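Local coordinates for NADH oxidase (Thermus thermophilus, PDB 6RVB), which reduces coenzyme A disulfide with NADH as electron donor, working as an FAD-containing dimeric flavoprotein of the class-III pyridine nucleotide-disulfide oxidoreductase family, at residues V324-F329 / R400-A405; G384-G389 / A405-R410. All blocks are in the same frame, centred on the assembly; numbering follows the deposited sequence.

Interactions 1 and 2 share helix 401-409 and the antiparallel sheet of the dimerisation domain on which it packs; their centres lie 10 Å apart. Interaction 1 sets the N-terminal half of the helix against the chain leading into strand 327-331, interaction 2 sets its C-terminal half against strand 386-393, and A405 belongs to both. They also touch directly: I401 CD1 packs on G389 O at 3.8 Å, and V324 CG1 meets L408 CD2 at 3.8 Å. Only interaction 1 reaches a bound ligand, the NAD, whose carboxamide is hydrogen-bonded to the backbone of I328. Both contacts also touch the second subunit.

Interaction 1 (V324-F329 / R400-A405); sequences VGTAIF and RIDVLA. With NAD (nicotinamide-adenine-dinucleotide), chain F.
T326 meets A405 and I401 where the chain entering strand 327-331 passes helix 401-409, with no hydrogen bond between the two segments. The hydroxyl OG1 of T326 rests on the methyl CB of A405 at 3.4 Å. Its polar needs are met by D421 O of the second subunit and T339 OG1. The T326 methyl, CG2, stands anti to the backbone N and reaches I401 CG2 at 4.1 Å, the two side chains lying alongside and pointing opposite ways. V324 adds a looser apolar touch, CG1 to A405 CB at 4.4 Å. D402 lies beside this patch; its OD1 accepts from A423 N of the second subunit, so the contact sits at the dimer interface. Farther along the strand the backbone binds the nicotinamide nucleotide: NAD N7N donates to I328 O over 2.7 Å, nearly straight at 168°, and lies 3.2 Å from F329 CB. The F329 ring also meets that of Y159, itself an NAD-binding residue. Strand 327-331 is the outermost strand, within this chain, of the dimerisation domain's antiparallel sheet, paired with strand 334-340, whose T339 also touches V324 and I401, while helix 159-170 packs against A327 and F329.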
ATOM      1  N   VAL A 324      -5.471  -3.964  15.725  1.00 41.63           N
ATOM      2  CA  VAL A 324      -5.446  -2.565  15.857  1.00 37.36           C
ATOM      3  C   VAL A 324      -6.741  -1.928  15.201  1.00 41.47           C
ATOM      4  O   VAL A 324      -7.048  -0.732  15.352  1.00 41.49           O
ATOM      5  CB  VAL A 324      -4.121  -2.178  15.302  1.00 31.40           C
ATOM      6  CG1 VAL A 324      -4.247  -1.290  14.172  1.00 41.05           C
ATOM      7  CG2 VAL A 324      -3.337  -1.631  16.334  1.00 32.55           C
ATOM      8  N   GLY A 325      -7.516  -2.755  14.489  1.00 43.25           N
ATOM      9  CA  GLY A 325      -8.738  -2.318  13.844  1.00 33.20           C
ATOM     10  C   GLY A 325      -8.694  -2.022  12.358  1.00 40.63           C
ATOM     11  O   GLY A 325      -9.553  -1.324  11.882  1.00 43.32           O
ATOM     12  N   THR A 326      -7.717  -2.535  11.630  1.00 36.26           N
ATOM     13  CA  THR A 326      -7.625  -2.226  10.195  1.00 35.28           C
ATOM     14  C   THR A 326      -8.764  -2.822   9.395  1.00 31.97           C
ATOM     15  O   THR A 326      -9.047  -3.990   9.590  1.00 38.60           O
ATOM     16  CB  THR A 326      -6.302  -2.712   9.615  1.00 35.07           C
ATOM     17  OG1 THR A 326      -5.226  -2.312  10.485  1.00 36.33           O
ATOM     18  CG2 THR A 326      -6.094  -2.244   8.264  1.00 29.06           C
ATOM     19  N   ALA A 327      -9.439  -2.012   8.579  1.00 30.10           N
ATOM     20  CA  ALA A 327     -10.520  -2.484   7.715  1.00 32.96           C
ATOM     21  C   ALA A 327     -10.548  -1.797   6.387  1.00 36.92           C
ATOM     22  O   ALA A 327     -10.334  -0.624   6.324  1.00 46.94           O
ATOM     23  CB  ALA A 327     -11.822  -2.338   8.364  1.00 27.98           C
ATOM     24  N   ILE A 328     -10.826  -2.503   5.317  1.00 33.39           N
ATOM     25  CA  ILE A 328     -10.946  -1.844   4.028  1.00 33.43           C
ATOM     26  C   ILE A 328     -12.187  -2.408   3.300  1.00 41.39           C
ATOM     27  O   ILE A 328     -12.521  -3.592   3.491  1.00 45.33           O
ATOM     28  CB  ILE A 328      -9.668  -2.004   3.249  1.00 31.28           C
ATOM     29  CG1 ILE A 328      -9.734  -1.201   1.993  1.00 31.28           C
ATOM     30  CG2 ILE A 328      -9.398  -3.419   2.829  1.00 30.21           C
ATOM     31  CD1 ILE A 328      -8.547  -1.393   1.185  1.00 30.29           C
ATOM     32  N   PHE A 329     -12.918  -1.565   2.575  1.00 31.70           N
ATOM     33  CA  PHE A 329     -14.005  -2.036   1.766  1.00 35.66           C
ATOM     34  C   PHE A 329     -14.117  -1.259   0.475  1.00 39.95           C
ATOM     35  O   PHE A 329     -13.501  -0.261   0.311  1.00 41.88           O
ATOM     36  CB  PHE A 329     -15.322  -2.089   2.526  1.00 39.44           C
ATOM     37  CG  PHE A 329     -15.942  -0.747   2.803  1.00 39.77           C
ATOM     38  CD1 PHE A 329     -15.624  -0.060   3.908  1.00 44.70           C
ATOM     39  CD2 PHE A 329     -16.834  -0.189   1.980  1.00 41.44           C
ATOM     40  CE1 PHE A 329     -16.140   1.163   4.145  1.00 44.58           C
ATOM     41  CE2 PHE A 329     -17.361   1.019   2.243  1.00 41.00           C
ATOM     42  CZ  PHE A 329     -17.013   1.683   3.306  1.00 42.07           C
ATOM     43  N   ARG A 400      -2.208   2.018   1.392  1.00 37.73           N
ATOM     44  CA  ARG A 400      -1.298   2.717   2.269  1.00 33.88           C
ATOM     45  C   ARG A 400      -1.771   2.583   3.772  1.00 34.34           C
ATOM     46  O   ARG A 400      -0.995   2.686   4.682  1.00 34.20           O
ATOM     47  CB  ARG A 400      -1.188   4.179   1.847  1.00 32.90           C
ATOM     48  CG  ARG A 400      -0.121   4.507   0.865  1.00 40.78           C
ATOM     49  CD  ARG A 400      -0.239   5.884   0.289  1.00 34.53           C
ATOM     50  NE  ARG A 400      -0.876   5.748  -0.999  1.00 40.29           N
ATOM     51  CZ  ARG A 400      -0.293   6.053  -2.144  1.00 43.39           C
ATOM     52  NH1 ARG A 400       0.922   6.548  -2.167  1.00 34.45           N
ATOM     53  NH2 ARG A 400      -0.953   5.867  -3.276  1.00 47.83           N
ATOM     54  N   ILE A 401      -3.042   2.309   4.025  1.00 33.08           N
ATOM     55  CA  ILE A 401      -3.491   2.120   5.381  1.00 32.80           C
ATOM     56  C   ILE A 401      -2.584   1.137   6.102  1.00 36.62           C
ATOM     57  O   ILE A 401      -2.377   1.276   7.297  1.00 35.70           O
ATOM     58  CB  ILE A 401      -4.929   1.580   5.431  1.00 36.54           C
ATOM     59  CG1 ILE A 401      -5.519   1.784   6.809  1.00 31.79           C
ATOM     60  CG2 ILE A 401      -4.968   0.158   5.190  1.00 26.88           C
ATOM     61  CD1 ILE A 401      -5.877   3.120   7.081  1.00 31.70           C
ATOM     62  N   ASP A 402      -2.025   0.158   5.389  1.00 32.09           N
ATOM     63  CA  ASP A 402      -1.191  -0.847   6.025  1.00 32.05           C
ATOM     64  C   ASP A 402      -0.012  -0.188   6.751  1.00 39.16           C
ATOM     65  O   ASP A 402       0.407  -0.643   7.796  1.00 36.98           O
ATOM     66  CB  ASP A 402      -0.754  -1.961   5.029  1.00 25.10           C
ATOM     67  CG  ASP A 402      -1.839  -2.984   4.796  1.00 48.01           C
ATOM     68  OD1 ASP A 402      -2.798  -3.010   5.636  1.00 53.68           O
ATOM     69  OD2 ASP A 402      -1.803  -3.777   3.785  1.00 49.82           O
ATOM     70  N   VAL A 403       0.503   0.919   6.218  1.00 34.60           N
ATOM     71  CA  VAL A 403       1.597   1.599   6.838  1.00 33.32           C
ATOM     72  C   VAL A 403       1.227   2.055   8.242  1.00 38.38           C
ATOM     73  O   VAL A 403       1.970   1.838   9.199  1.00 35.18           O
ATOM     74  CB  VAL A 403       2.099   2.794   6.034  1.00 30.11           C
ATOM     75  CG1 VAL A 403       3.197   3.527   6.852  1.00 24.41           C
ATOM     76  CG2 VAL A 403       2.750   2.279   4.799  1.00 33.79           C
ATOM     77  N   LEU A 404       0.053   2.657   8.380  1.00 36.46           N
ATOM     78  CA  LEU A 404      -0.350   3.189   9.649  1.00 33.34           C
ATOM     79  C   LEU A 404      -0.620   2.069  10.588  1.00 38.94           C
ATOM     80  O   LEU A 404      -0.297   2.199  11.758  1.00 38.37           O
ATOM     81  CB  LEU A 404      -1.576   4.047   9.496  1.00 32.80           C
ATOM     82  CG  LEU A 404      -1.545   5.221   8.540  1.00 33.92           C
ATOM     83  CD1 LEU A 404      -2.986   5.716   8.452  1.00 34.67           C
ATOM     84  CD2 LEU A 404      -0.620   6.227   9.109  1.00 32.26           C
ATOM     85  N   ALA A 405      -1.184   0.963  10.110  1.00 37.15           N
ATOM     86  CA  ALA A 405      -1.296  -0.196  10.976  1.00 35.11           C
ATOM     87  C   ALA A 405       0.070  -0.655  11.447  1.00 36.30           C
ATOM     88  O   ALA A 405       0.228  -0.986  12.618  1.00 39.81           O
ATOM     89  CB  ALA A 405      -2.014  -1.290  10.347  1.00 26.79           C
TER
HETATM   90  PA  NAD F 502     -22.548  -2.089  11.068  1.00 39.40           P
HETATM   91  O1A NAD F 502     -21.192  -1.885  10.437  1.00 44.89           O
HETATM   92  O2A NAD F 502     -22.680  -2.127  12.501  1.00 45.18           O
HETATM   93  O5B NAD F 502     -23.595  -0.953  10.554  1.00 67.72           O
HETATM   94  C5B NAD F 502     -23.694   0.480  10.866  1.00 75.24           C
HETATM   95  C4B NAD F 502     -25.108   0.902  11.393  1.00 53.48           C
HETATM   96  O4B NAD F 502     -25.824   2.150  11.607  1.00 40.38           O
HETATM   97  C3B NAD F 502     -25.910   0.267  10.369  1.00 49.26           C
HETATM   98  O3B NAD F 502     -25.591  -1.040  10.619  1.00 54.82           O
HETATM   99  C2B NAD F 502     -27.266   0.618  10.893  1.00 52.79           C
HETATM  100  O2B NAD F 502     -28.150  -0.250  11.588  1.00 59.40           O
HETATM  101  C1B NAD F 502     -27.063   1.543  11.994  1.00 46.51           C
HETATM  102  N9A NAD F 502     -28.512   1.738  11.587  1.00 65.64           N
HETATM  103  C8A NAD F 502     -29.094   2.398  10.469  1.00 70.41           C
HETATM  104  N7A NAD F 502     -30.473   2.355  10.397  1.00 48.98           N
HETATM  105  C5A NAD F 502     -30.783   1.629  11.460  1.00 49.26           C
HETATM  106  C6A NAD F 502     -32.022   1.317  11.821  1.00 44.70           C
HETATM  107  N6A NAD F 502     -32.893   1.800  11.021  1.00 45.89           N
HETATM  108  N1A NAD F 502     -32.238   0.535  12.918  1.00 53.95           N
HETATM  109  C2A NAD F 502     -31.075   0.114  13.587  1.00 75.34           C
HETATM  110  N3A NAD F 502     -29.763   0.410  13.203  1.00 39.76           N
HETATM  111  C4A NAD F 502     -29.634   1.186  12.167  1.00 47.80           C
HETATM  112  O3  NAD F 502     -23.021  -3.508  10.619  1.00 49.52           O
HETATM  113  PN  NAD F 502     -22.858  -4.329   9.235  1.00 47.31           P
HETATM  114  O1N NAD F 502     -24.058  -5.296   9.362  1.00 45.87           O
HETATM  115  O2N NAD F 502     -22.732  -3.499   8.035  1.00 47.46           O
HETATM  116  O5D NAD F 502     -21.398  -4.916   9.449  1.00 39.17           O
HETATM  117  C5D NAD F 502     -21.136  -6.279   9.218  1.00 64.14           C
HETATM  118  C4D NAD F 502     -19.796  -6.824   9.739  1.00 58.14           C
HETATM  119  O4D NAD F 502     -19.286  -7.966   9.005  1.00 61.09           O
HETATM  120  C3D NAD F 502     -18.798  -5.696   9.663  1.00 68.29           C
HETATM  121  O3D NAD F 502     -18.748  -4.818  10.808  1.00 82.46           O
HETATM  122  C2D NAD F 502     -17.568  -6.536   9.506  1.00 71.48           C
HETATM  123  O2D NAD F 502     -17.277  -7.114  10.728  1.00 76.44           O
HETATM  124  C1D NAD F 502     -17.986  -7.675   8.617  1.00 62.96           C
HETATM  125  N1N NAD F 502     -17.878  -7.023   7.289  1.00 71.16           N
HETATM  126  C2N NAD F 502     -16.654  -6.480   6.913  1.00 83.83           C
HETATM  127  C3N NAD F 502     -16.439  -5.816   5.682  1.00 83.00           C
HETATM  128  C7N NAD F 502     -15.076  -5.238   5.293  1.00 76.04           C
HETATM  129  O7N NAD F 502     -14.041  -5.011   6.224  1.00 68.52           O
HETATM  130  N7N NAD F 502     -14.858  -4.907   4.015  1.00 69.47           N
HETATM  131  C4N NAD F 502     -17.524  -5.709   4.796  1.00 71.17           C
HETATM  132  C5N NAD F 502     -18.753  -6.227   5.168  1.00 74.16           C
HETATM  133  C6N NAD F 502     -18.916  -6.868   6.412  1.00 75.82           C

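Interaction 2 (G384-G389 / A405-R410); sequences GRLLGG and AALLHR
L386 on strand 386-389 meets L408 on helix 405-409; the axes of these short segments run nearly antiparallel (155°) and approach to 8.4 Å. This is helix-on-sheet packing in the dimerisation domain of the disulfide oxidoreductase family; its side-chain contacts are apolar, with no hydrogen bond across it, though one methyl also touches backbone polar atoms. The strand carries a classic beta bulge here: L387 and G388 both face V378 of the neighbouring strand 372-380. L387 turns its side chain away from the helix, whereas L386 turns its own toward it. L408 does most of the reaching. Its side chain leaves the helix at an angle to the strand, and the branch ending in CD1 comes nearer, against the backbone as well as the side chain of L386. CD1 also lies near the amides of the bulge, 3.9 Å from L387 N and 4.1 Å from G388 N, so a single methyl spans three successive strand residues. L407, one residue earlier on the helix, flanks this contact: its CD1 meets L386 CD2 at 4.4 Å, and its side chain also packs on D416 and L417 of helix 414-418. T339 of strand 334-340 and V324 add to the surroundings of L408, while L377 touches L386. The nearest atoms across the two segments are L408 CD1 and L386 O, 3.5 Å apart, with L386 CB 3.6 Å from the same methyl.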
ATOM      1  N   GLY A 384       2.365  13.121  20.198  1.00 40.20           N
ATOM      2  CA  GLY A 384       2.357  12.860  18.783  1.00 45.61           C
ATOM      3  C   GLY A 384       2.037  11.438  18.401  1.00 44.25           C
ATOM      4  O   GLY A 384       2.109  11.078  17.253  1.00 43.71           O
ATOM      5  N   ARG A 385       1.674  10.647  19.395  1.00 45.98           N
ATOM      6  CA  ARG A 385       1.377   9.268  19.239  1.00 40.01           C
ATOM      7  C   ARG A 385       0.234   9.127  18.258  1.00 46.23           C
ATOM      8  O   ARG A 385      -0.790   9.747  18.469  1.00 42.97           O
ATOM      9  CB  ARG A 385       0.995   8.736  20.596  1.00 38.03           C
ATOM     10  CG  ARG A 385       0.644   7.275  20.562  1.00 51.24           C
ATOM     11  CD  ARG A 385       0.174   6.795  21.890  1.00 59.35           C
ATOM     12  NE  ARG A 385      -0.551   5.533  21.843  1.00 69.66           N
ATOM     13  CZ  ARG A 385      -1.336   5.093  22.855  1.00 84.39           C
ATOM     14  NH1 ARG A 385      -1.470   5.856  23.988  1.00 74.76           N
ATOM     15  NH2 ARG A 385      -1.994   3.890  22.741  1.00 63.73           N
ATOM     16  N   LEU A 386       0.390   8.325  17.195  1.00 41.64           N
ATOM     17  CA  LEU A 386      -0.741   7.979  16.312  1.00 39.47           C
ATOM     18  C   LEU A 386      -1.718   7.157  17.027  1.00 45.57           C
ATOM     19  O   LEU A 386      -1.328   6.285  17.779  1.00 50.85           O
ATOM     20  CB  LEU A 386      -0.349   7.047  15.171  1.00 47.65           C
ATOM     21  CG  LEU A 386       0.004   7.416  13.737  1.00 39.58           C
ATOM     22  CD1 LEU A 386      -0.858   8.595  13.375  1.00 44.22           C
ATOM     23  CD2 LEU A 386       1.436   7.786  13.712  1.00 47.34           C
ATOM     24  N   LEU A 387      -2.982   7.341  16.697  1.00 44.39           N
ATOM     25  CA  LEU A 387      -4.095   6.641  17.335  1.00 41.17           C
ATOM     26  C   LEU A 387      -5.111   6.055  16.349  1.00 45.43           C
ATOM     27  O   LEU A 387      -5.964   5.279  16.765  1.00 46.82           O
ATOM     28  CB  LEU A 387      -4.870   7.576  18.250  1.00 38.91           C
ATOM     29  CG  LEU A 387      -4.237   8.276  19.426  1.00 43.30           C
ATOM     30  CD1 LEU A 387      -5.269   9.249  19.941  1.00 42.46           C
ATOM     31  CD2 LEU A 387      -3.896   7.300  20.448  1.00 39.85           C
ATOM     32  N   GLY A 388      -5.074   6.458  15.078  1.00 40.05           N
ATOM     33  CA  GLY A 388      -5.997   5.957  14.083  1.00 37.17           C
ATOM     34  C   GLY A 388      -5.737   6.684  12.815  1.00 34.09           C
ATOM     35  O   GLY A 388      -4.960   7.592  12.822  1.00 34.72           O
ATOM     36  N   GLY A 389      -6.370   6.294  11.728  1.00 30.80           N
ATOM     37  CA  GLY A 389      -5.996   6.841  10.425  1.00 32.45           C
ATOM     38  C   GLY A 389      -6.972   6.344   9.379  1.00 36.78           C
ATOM     39  O   GLY A 389      -7.608   5.306   9.601  1.00 36.44           O
ATOM     40  N   ALA A 405      -1.184   0.963  10.110  1.00 37.15           N
ATOM     41  CA  ALA A 405      -1.296  -0.196  10.976  1.00 35.11           C
ATOM     42  C   ALA A 405       0.070  -0.655  11.447  1.00 36.30           C
ATOM     43  O   ALA A 405       0.228  -0.986  12.618  1.00 39.81           O
ATOM     44  CB  ALA A 405      -2.014  -1.290  10.347  1.00 26.79           C
ATOM     45  N   ALA A 406       1.090  -0.648  10.600  1.00 29.61           N
ATOM     46  CA  ALA A 406       2.435  -0.980  11.126  1.00 30.54           C
ATOM     47  C   ALA A 406       2.868  -0.060  12.293  1.00 40.57           C
ATOM     48  O   ALA A 406       3.411  -0.509  13.275  1.00 46.20           O
ATOM     49  CB  ALA A 406       3.403  -0.935  10.086  1.00 24.43           C
ATOM     50  N   LEU A 407       2.613   1.246  12.174  1.00 39.67           N
ATOM     51  CA  LEU A 407       2.973   2.223  13.186  1.00 38.18           C
ATOM     52  C   LEU A 407       2.143   2.084  14.438  1.00 41.67           C
ATOM     53  O   LEU A 407       2.663   2.045  15.517  1.00 39.92           O
ATOM     54  CB  LEU A 407       2.896   3.631  12.627  1.00 33.16           C
ATOM     55  CG  LEU A 407       3.962   3.971  11.582  1.00 35.00           C
ATOM     56  CD1 LEU A 407       3.612   5.201  10.909  1.00 35.02           C
ATOM     57  CD2 LEU A 407       5.249   4.157  12.243  1.00 38.06           C
ATOM     58  N   LEU A 408       0.850   1.980  14.293  1.00 37.19           N
ATOM     59  CA  LEU A 408      -0.002   1.686  15.406  1.00 36.76           C
ATOM     60  C   LEU A 408       0.442   0.503  16.251  1.00 42.82           C
ATOM     61  O   LEU A 408       0.109   0.406  17.443  1.00 40.60           O
ATOM     62  CB  LEU A 408      -1.414   1.465  14.887  1.00 32.61           C
ATOM     63  CG  LEU A 408      -2.503   2.487  15.226  1.00 33.49           C
ATOM     64  CD1 LEU A 408      -1.958   3.818  15.312  1.00 32.82           C
ATOM     65  CD2 LEU A 408      -3.418   2.458  14.176  1.00 34.78           C
ATOM     66  N   HIS A 409       1.212  -0.400  15.666  1.00 43.92           N
ATOM     67  CA  HIS A 409       1.433  -1.673  16.325  1.00 45.46           C
ATOM     68  C   HIS A 409       2.431  -1.574  17.465  1.00 52.95           C
ATOM     69  O   HIS A 409       2.153  -2.058  18.581  1.00 50.38           O
ATOM     70  CB  HIS A 409       1.831  -2.746  15.312  1.00 51.76           C
ATOM     71  CG  HIS A 409       1.563  -4.146  15.779  1.00 64.64           C
ATOM     72  ND1 HIS A 409       2.537  -4.901  16.420  1.00 61.49           N
ATOM     73  CD2 HIS A 409       0.446  -4.914  15.720  1.00 57.23           C
ATOM     74  CE1 HIS A 409       2.022  -6.064  16.774  1.00 63.90           C
ATOM     75  NE2 HIS A 409       0.756  -6.097  16.367  1.00 78.18           N
ATOM     76  N   ARG A 410       3.595  -0.964  17.171  1.00 53.03           N
ATOM     77  CA  ARG A 410       4.511  -0.406  18.197  1.00 51.74           C
ATOM     78  C   ARG A 410       3.820   0.925  18.722  1.00 60.30           C
ATOM     79  O   ARG A 410       2.635   1.057  18.618  1.00 69.56           O
ATOM     80  CB  ARG A 410       5.888  -0.175  17.581  1.00 60.26           C
ATOM     81  CG  ARG A 410       6.016   1.193  16.773  1.00 84.33           C
ATOM     82  CD  ARG A 410       7.389   2.035  16.919  1.00 75.87           C
ATOM     83  NE  ARG A 410       7.772   2.852  15.726  1.00 86.58           N
ATOM     84  CZ  ARG A 410       7.841   2.415  14.439  1.00104.40           C
ATOM     85  NH1 ARG A 410       7.498   1.166  14.079  1.00 88.05           N
ATOM     86  NH2 ARG A 410       8.228   3.247  13.461  1.00 86.35           N
TER